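Local coordinates for protein flavin reductase (Uncultured bacterium, PDB 5CHO) that probably reduces flavin with a nicotinamide cofactor, supplying reduced FAD to the partner tryptophan halogenase of a two-component system, at residues V48-M61 with M86-V100. Numbering follows the deposited sequence.
Sequences VTVVTVGGDSPHAM and MHGSLLEVGSFGVSV. With FAD (flavin-adenine dinucleotide), chain I.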
loop_
_atom_site.group_PDB
_atom_site.type_symbol
_atom_site.label_atom_id
_atom_site.label_comp_id
_atom_site.label_asym_id
_atom_site.label_seq_id
_atom_site.Cartn_x
_atom_site.Cartn_y
_atom_site.Cartn_z
ATOM N N VAL A 48 5.590 -1.644 7.439
ATOM C CA VAL A 48 6.852 -1.963 6.776
ATOM C C VAL A 48 7.059 -3.464 6.737
ATOM O O VAL A 48 6.830 -4.149 7.735
ATOM C CB VAL A 48 8.057 -1.323 7.482
ATOM C CG1 VAL A 48 9.307 -1.492 6.628
ATOM C CG2 VAL A 48 7.804 0.149 7.749
ATOM N N THR A 49 7.475 -3.974 5.580
ATOM C CA THR A 49 7.790 -5.398 5.433
ATOM C C THR A 49 9.227 -5.656 5.010
ATOM O O THR A 49 9.946 -4.749 4.590
ATOM C CB THR A 49 6.896 -6.089 4.386
ATOM O OG1 THR A 49 7.376 -5.774 3.075
ATOM C CG2 THR A 49 5.451 -5.651 4.505
ATOM N N VAL A 50 9.632 -6.914 5.139
ATOM C CA VAL A 50 10.826 -7.413 4.478
ATOM C C VAL A 50 10.430 -8.511 3.500
ATOM O O VAL A 50 9.869 -9.534 3.888
ATOM C CB VAL A 50 11.859 -7.951 5.478
ATOM C CG1 VAL A 50 12.981 -8.666 4.745
ATOM C CG2 VAL A 50 12.416 -6.814 6.309
ATOM N N VAL A 51 10.718 -8.268 2.227
ATOM C CA VAL A 51 10.477 -9.228 1.161
ATOM C C VAL A 51 11.720 -10.087 0.958
ATOM O O VAL A 51 12.826 -9.556 0.868
ATOM C CB VAL A 51 10.109 -8.505 -0.147
ATOM C CG1 VAL A 51 9.964 -9.486 -1.292
ATOM C CG2 VAL A 51 8.838 -7.689 0.049
ATOM N N THR A 52 11.545 -11.408 0.907
ATOM C CA THR A 52 12.680 -12.331 0.843
ATOM C C THR A 52 12.490 -13.438 -0.194
ATOM O O THR A 52 11.362 -13.786 -0.541
ATOM C CB THR A 52 12.925 -13.004 2.205
ATOM O OG1 THR A 52 11.848 -13.901 2.501
ATOM C CG2 THR A 52 13.032 -11.967 3.307
ATOM N N VAL A 53 13.601 -13.986 -0.680
ATOM C CA VAL A 53 13.572 -15.220 -1.460
ATOM C C VAL A 53 14.512 -16.235 -0.818
ATOM O O VAL A 53 15.437 -15.863 -0.095
ATOM C CB VAL A 53 13.992 -15.009 -2.928
ATOM C CG1 VAL A 53 13.058 -14.021 -3.615
ATOM C CG2 VAL A 53 15.430 -14.528 -3.010
ATOM N N GLY A 54 14.277 -17.514 -1.090
ATOM C CA GLY A 54 15.185 -18.566 -0.670
ATOM C C GLY A 54 16.043 -19.011 -1.838
ATOM O O GLY A 54 16.491 -18.188 -2.635
ATOM N N GLY A 55 16.272 -20.316 -1.946
ATOM C CA GLY A 55 17.072 -20.851 -3.034
ATOM C C GLY A 55 18.562 -20.860 -2.766
ATOM O O GLY A 55 18.997 -20.912 -1.617
ATOM N N ASP A 56 19.342 -20.816 -3.844
ATOM C CA ASP A 56 20.796 -20.887 -3.763
ATOM C C ASP A 56 21.379 -19.585 -3.240
ATOM O O ASP A 56 22.357 -19.580 -2.492
ATOM C CB ASP A 56 21.378 -21.188 -5.140
ATOM C CG ASP A 56 20.992 -22.561 -5.647
ATOM O OD1 ASP A 56 20.810 -23.475 -4.816
ATOM O OD2 ASP A 56 20.863 -22.725 -6.879
ATOM N N SER A 57 20.756 -18.485 -3.643
ATOM C CA SER A 57 21.195 -17.148 -3.268
ATOM C C SER A 57 20.091 -16.425 -2.505
ATOM O O SER A 57 19.502 -15.483 -3.031
ATOM C CB SER A 57 21.592 -16.352 -4.515
ATOM O OG SER A 57 21.883 -15.003 -4.195
ATOM N N PRO A 58 19.796 -16.869 -1.271
ATOM C CA PRO A 58 18.783 -16.173 -0.469
ATOM C C PRO A 58 19.076 -14.682 -0.373
ATOM O O PRO A 58 20.234 -14.261 -0.312
ATOM C CB PRO A 58 18.887 -16.840 0.904
ATOM C CG PRO A 58 19.468 -18.169 0.648
ATOM C CD PRO A 58 20.327 -18.055 -0.581
ATOM N N HIS A 59 18.014 -13.892 -0.353
ATOM C CA HIS A 59 18.145 -12.449 -0.367
ATOM C C HIS A 59 16.949 -11.815 0.326
ATOM O O HIS A 59 15.903 -12.446 0.473
ATOM C CB HIS A 59 18.255 -11.949 -1.807
ATOM C CG HIS A 59 18.597 -10.498 -1.922
ATOM N ND1 HIS A 59 19.541 -9.891 -1.119
ATOM C CD2 HIS A 59 18.107 -9.525 -2.724
ATOM C CE1 HIS A 59 19.627 -8.612 -1.436
ATOM N NE2 HIS A 59 18.764 -8.363 -2.408
ATOM N N ALA A 60 17.109 -10.569 0.751
ATOM C CA ALA A 60 16.036 -9.842 1.413
ATOM C C ALA A 60 16.138 -8.356 1.111
ATOM O O ALA A 60 17.225 -7.843 0.833
ATOM C CB ALA A 60 16.072 -10.083 2.910
ATOM N N MET A 61 14.995 -7.679 1.160
ATOM C CA MET A 61 14.929 -6.240 0.957
ATOM C C MET A 61 13.725 -5.679 1.705
ATOM O O MET A 61 12.733 -6.376 1.932
ATOM C CB MET A 61 14.843 -5.896 -0.535
ATOM C CG MET A 61 13.589 -6.417 -1.225
ATOM S SD MET A 61 12.308 -5.183 -1.524
ATOM C CE MET A 61 12.998 -4.261 -2.890
ATOM N N MET A 86 16.518 -7.458 -5.959
ATOM C CA MET A 86 15.375 -8.315 -5.661
ATOM C C MET A 86 14.469 -8.465 -6.881
ATOM O O MET A 86 13.786 -9.473 -7.028
ATOM C CB MET A 86 14.572 -7.773 -4.474
ATOM C CG MET A 86 13.446 -8.701 -4.038
ATOM S SD MET A 86 14.043 -10.328 -3.534
ATOM C CE MET A 86 14.580 -10.015 -1.860
ATOM N N HIS A 87 14.475 -7.459 -7.751
ATOM C CA HIS A 87 13.715 -7.510 -8.998
ATOM C C HIS A 87 14.106 -8.766 -9.779
ATOM O O HIS A 87 13.250 -9.500 -10.277
ATOM C CB HIS A 87 13.964 -6.244 -9.822
ATOM C CG HIS A 87 13.049 -6.089 -11.002
ATOM N ND1 HIS A 87 13.149 -6.861 -12.133
ATOM C CD2 HIS A 87 12.019 -5.233 -11.211
ATOM C CE1 HIS A 87 12.219 -6.486 -13.002
ATOM N NE2 HIS A 87 11.525 -5.505 -12.466
ATOM N N GLY A 88 15.408 -9.005 -9.879
ATOM C CA GLY A 88 15.912 -10.198 -10.535
ATOM C C GLY A 88 15.673 -11.476 -9.748
ATOM O O GLY A 88 15.285 -12.493 -10.324
ATOM N N SER A 89 15.904 -11.428 -8.436
ATOM C CA SER A 89 15.702 -12.592 -7.570
ATOM C C SER A 89 14.258 -13.091 -7.602
ATOM O O SER A 89 14.001 -14.297 -7.605
ATOM C CB SER A 89 16.103 -12.276 -6.125
ATOM O OG SER A 89 17.369 -11.646 -6.055
ATOM N N LEU A 90 13.314 -12.158 -7.615
ATOM C CA LEU A 90 11.904 -12.529 -7.598
ATOM C C LEU A 90 11.573 -13.269 -8.894
ATOM O O LEU A 90 10.945 -14.327 -8.871
ATOM C CB LEU A 90 11.014 -11.292 -7.414
ATOM C CG LEU A 90 11.097 -10.688 -6.007
ATOM C CD1 LEU A 90 10.457 -9.307 -5.955
ATOM C CD2 LEU A 90 10.453 -11.603 -4.973
ATOM N N LEU A 91 11.998 -12.705 -10.021
ATOM C CA LEU A 91 11.822 -13.354 -11.316
ATOM C C LEU A 91 12.561 -14.691 -11.434
ATOM O O LEU A 91 12.018 -15.655 -11.974
ATOM C CB LEU A 91 12.276 -12.424 -12.446
ATOM C CG LEU A 91 11.444 -11.155 -12.658
ATOM C CD1 LEU A 91 11.991 -10.286 -13.795
ATOM C CD2 LEU A 91 9.980 -11.514 -12.900
ATOM N N GLU A 92 13.793 -14.749 -10.935
ATOM C CA GLU A 92 14.591 -15.970 -11.026
ATOM C C GLU A 92 14.000 -17.095 -10.179
ATOM O O GLU A 92 13.882 -18.228 -10.644
ATOM C CB GLU A 92 16.045 -15.700 -10.612
ATOM C CG GLU A 92 17.023 -16.822 -10.972
ATOM C CD GLU A 92 18.459 -16.500 -10.588
ATOM O OE1 GLU A 92 18.743 -15.330 -10.253
ATOM O OE2 GLU A 92 19.305 -17.418 -10.621
ATOM N N VAL A 93 13.641 -16.787 -8.937
ATOM C CA VAL A 93 13.218 -17.813 -7.980
ATOM C C VAL A 93 11.718 -18.142 -8.066
ATOM O O VAL A 93 11.294 -19.249 -7.729
ATOM C CB VAL A 93 13.582 -17.387 -6.548
ATOM C CG1 VAL A 93 13.127 -18.433 -5.545
ATOM C CG2 VAL A 93 15.081 -17.169 -6.450
ATOM N N GLY A 94 10.920 -17.181 -8.521
ATOM C CA GLY A 94 9.494 -17.396 -8.720
ATOM C C GLY A 94 8.626 -17.557 -7.478
ATOM O O GLY A 94 7.415 -17.758 -7.596
ATOM N N SER A 95 9.221 -17.465 -6.294
ATOM C CA SER A 95 8.445 -17.420 -5.055
ATOM C C SER A 95 9.152 -16.541 -4.032
ATOM O O SER A 95 10.347 -16.274 -4.156
ATOM C CB SER A 95 8.228 -18.826 -4.487
ATOM O OG SER A 95 9.452 -19.401 -4.065
ATOM N N PHE A 96 8.419 -16.088 -3.021
ATOM C CA PHE A 96 8.996 -15.179 -2.044
ATOM C C PHE A 96 8.225 -15.120 -0.732
ATOM O O PHE A 96 7.076 -15.555 -0.642
ATOM C CB PHE A 96 9.101 -13.771 -2.641
ATOM C CG PHE A 96 7.786 -13.175 -3.046
ATOM C CD1 PHE A 96 7.094 -12.332 -2.182
ATOM C CD2 PHE A 96 7.252 -13.429 -4.302
ATOM C CE1 PHE A 96 5.887 -11.765 -2.562
ATOM C CE2 PHE A 96 6.050 -12.868 -4.685
ATOM C CZ PHE A 96 5.365 -12.035 -3.815
ATOM N N GLY A 97 8.892 -14.572 0.278
ATOM C CA GLY A 97 8.317 -14.389 1.597
ATOM C C GLY A 97 8.084 -12.920 1.880
ATOM O O GLY A 97 8.710 -12.053 1.275
ATOM N N VAL A 98 7.158 -12.648 2.793
ATOM C CA VAL A 98 6.882 -11.295 3.252
ATOM C C VAL A 98 6.678 -11.332 4.760
ATOM O O VAL A 98 5.880 -12.126 5.255
ATOM C CB VAL A 98 5.625 -10.707 2.561
ATOM C CG1 VAL A 98 5.316 -9.305 3.073
ATOM C CG2 VAL A 98 5.784 -10.709 1.039
ATOM N N SER A 99 7.404 -10.485 5.487
ATOM C CA SER A 99 7.249 -10.381 6.936
ATOM C C SER A 99 6.854 -8.963 7.305
ATOM O O SER A 99 7.550 -8.014 6.960
ATOM C CB SER A 99 8.540 -10.768 7.664
ATOM O OG SER A 99 9.063 -11.992 7.187
ATOM N N VAL A 100 5.747 -8.826 8.026
ATOM C CA VAL A 100 5.258 -7.521 8.439
ATOM C C VAL A 100 5.926 -7.169 9.761
ATOM O O VAL A 100 5.836 -7.918 10.734
ATOM C CB VAL A 100 3.725 -7.525 8.568
ATOM C CG1 VAL A 100 3.218 -6.195 9.108
ATOM C CG2 VAL A 100 3.094 -7.830 7.220
HETATM P PA FAD I . 19.740 -3.054 -4.505
HETATM O O1A FAD I . 20.669 -3.966 -5.254
HETATM O O2A FAD I . 20.252 -2.792 -3.144
HETATM O O5B FAD I . 19.612 -1.640 -5.283
HETATM C C5B FAD I . 18.843 -0.598 -4.671
HETATM C C4B FAD I . 19.112 0.774 -5.393
HETATM O O4B FAD I . 20.308 1.170 -5.124
HETATM C C3B FAD I . 19.044 0.589 -6.904
HETATM O O3B FAD I . 18.407 1.664 -7.506
HETATM C C2B FAD I . 20.499 0.508 -7.362
HETATM O O2B FAD I . 20.678 1.230 -8.697
HETATM C C1B FAD I . 21.186 1.124 -6.466
HETATM N N9A FAD I . 22.388 0.417 -6.211
HETATM C C8A FAD I . 22.640 -0.439 -5.191
HETATM N N7A FAD I . 23.911 -0.891 -5.332
HETATM C C5A FAD I . 24.440 -0.315 -6.440
HETATM C C6A FAD I . 25.682 -0.425 -7.048
HETATM N N6A FAD I . 26.893 -1.171 -6.737
HETATM N N1A FAD I . 25.950 0.280 -8.171
HETATM C C2A FAD I . 24.997 1.100 -8.718
HETATM N N3A FAD I . 23.765 1.205 -8.126
HETATM C C4A FAD I . 23.494 0.495 -6.986
HETATM N N1 FAD I . 12.393 -0.394 -2.553
HETATM C C2 FAD I . 11.511 -0.931 -3.588
HETATM O O2 FAD I . 11.972 -1.261 -4.687
HETATM N N3 FAD I . 10.082 -1.070 -3.330
HETATM C C4 FAD I . 9.554 -0.682 -2.062
HETATM O O4 FAD I . 8.427 -0.796 -1.863
HETATM C C4X FAD I . 10.468 -0.131 -1.011
HETATM N N5 FAD I . 9.961 0.267 0.266
HETATM C C5X FAD I . 10.873 0.801 1.308
HETATM C C6 FAD I . 10.367 1.195 2.583
HETATM C C7 FAD I . 11.235 1.705 3.559
HETATM C C7M FAD I . 10.357 2.026 4.806
HETATM C C8 FAD I . 12.597 1.815 3.269
HETATM C C8M FAD I . 13.456 2.395 4.442
HETATM C C9 FAD I . 13.088 1.425 2.017
HETATM C C9A FAD I . 12.230 0.920 1.029
HETATM N N10 FAD I . 12.762 0.518 -0.271
HETATM C C10 FAD I . 11.866 -0.005 -1.284
HETATM C "C1'" FAD I . 14.214 0.643 -0.592
HETATM C "C2'" FAD I . 14.876 -0.749 -0.631
HETATM O "O2'" FAD I . 14.651 -1.398 0.583
HETATM C "C3'" FAD I . 16.356 -0.559 -0.861
HETATM O "O3'" FAD I . 16.556 0.014 -2.116
HETATM C "C4'" FAD I . 17.090 -1.902 -0.795
HETATM O "O4'" FAD I . 18.439 -1.675 -0.729
HETATM C "C5'" FAD I . 16.781 -2.732 -2.059
HETATM O "O5'" FAD I . 17.473 -3.973 -1.995
HETATM P P FAD I . 17.830 -4.751 -3.369
HETATM O O1P FAD I . 18.959 -5.715 -3.114
HETATM O O2P FAD I . 16.593 -5.494 -3.888
HETATM O O3P FAD I . 18.284 -3.684 -4.428
HETATM O O HOH W 1 9.956 -12.265 4.866
HETATM O O HOH W 2 11.745 -18.400 -2.313
HETATM O O HOH W 3 18.874 -13.999 -5.291
#
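The FAD diphosphate site of this flavin reductase-like domain is built partly where His59 and Met86 touch, beside an antiparallel strand pair of the main sheet. Two bonds grip the phosphate next to the ribityl chain: His59 NE2 donates to FAD O1P at 2.7 Å, with that oxygen at the ring edge and in its plane, while the backbone Met86 N, near the start of helix 85-93, donates to FAD O2P at 2.9 Å. Arg117 and Arg119 also bond to the cofactor. Beneath the site, Met86 CG lies anti to its own N (chi1 -174°), and bends at chi2 and chi3 carry the methyl over the paired strands 49-53 and 59-61: Met86 CE lies 3.3 Å from Val51 O and 3.7 Å from His59 CD2, obliquely to the imidazole. The Met61 side chain crosses that of Met86, CG to CG at 3.6 Å, its CE reaching the flavin carbonyl oxygen O2. Val53 CG1 packs on Leu90 CD2, one turn along the helix, at 3.8 Å, and also on Met86 SD. Strands 49-53 and 95-100 run antiparallel (154° between their N-to-C directions), with Val50–Ser99 and Thr52–Gly97 as hydrogen-bonded pairs; Gly97 N to Thr52 O is 2.7 Å. A CB on Gly97 would clash with Thr52 OG1, which bonds to Pro138 O. An alanine at His59 has no imidazole, and O1P would probably be left without this donor and the Met86 methyl with less packing. Donors from both segments thus meet one phosphate above an apolar layer, probably partly offsetting its charge.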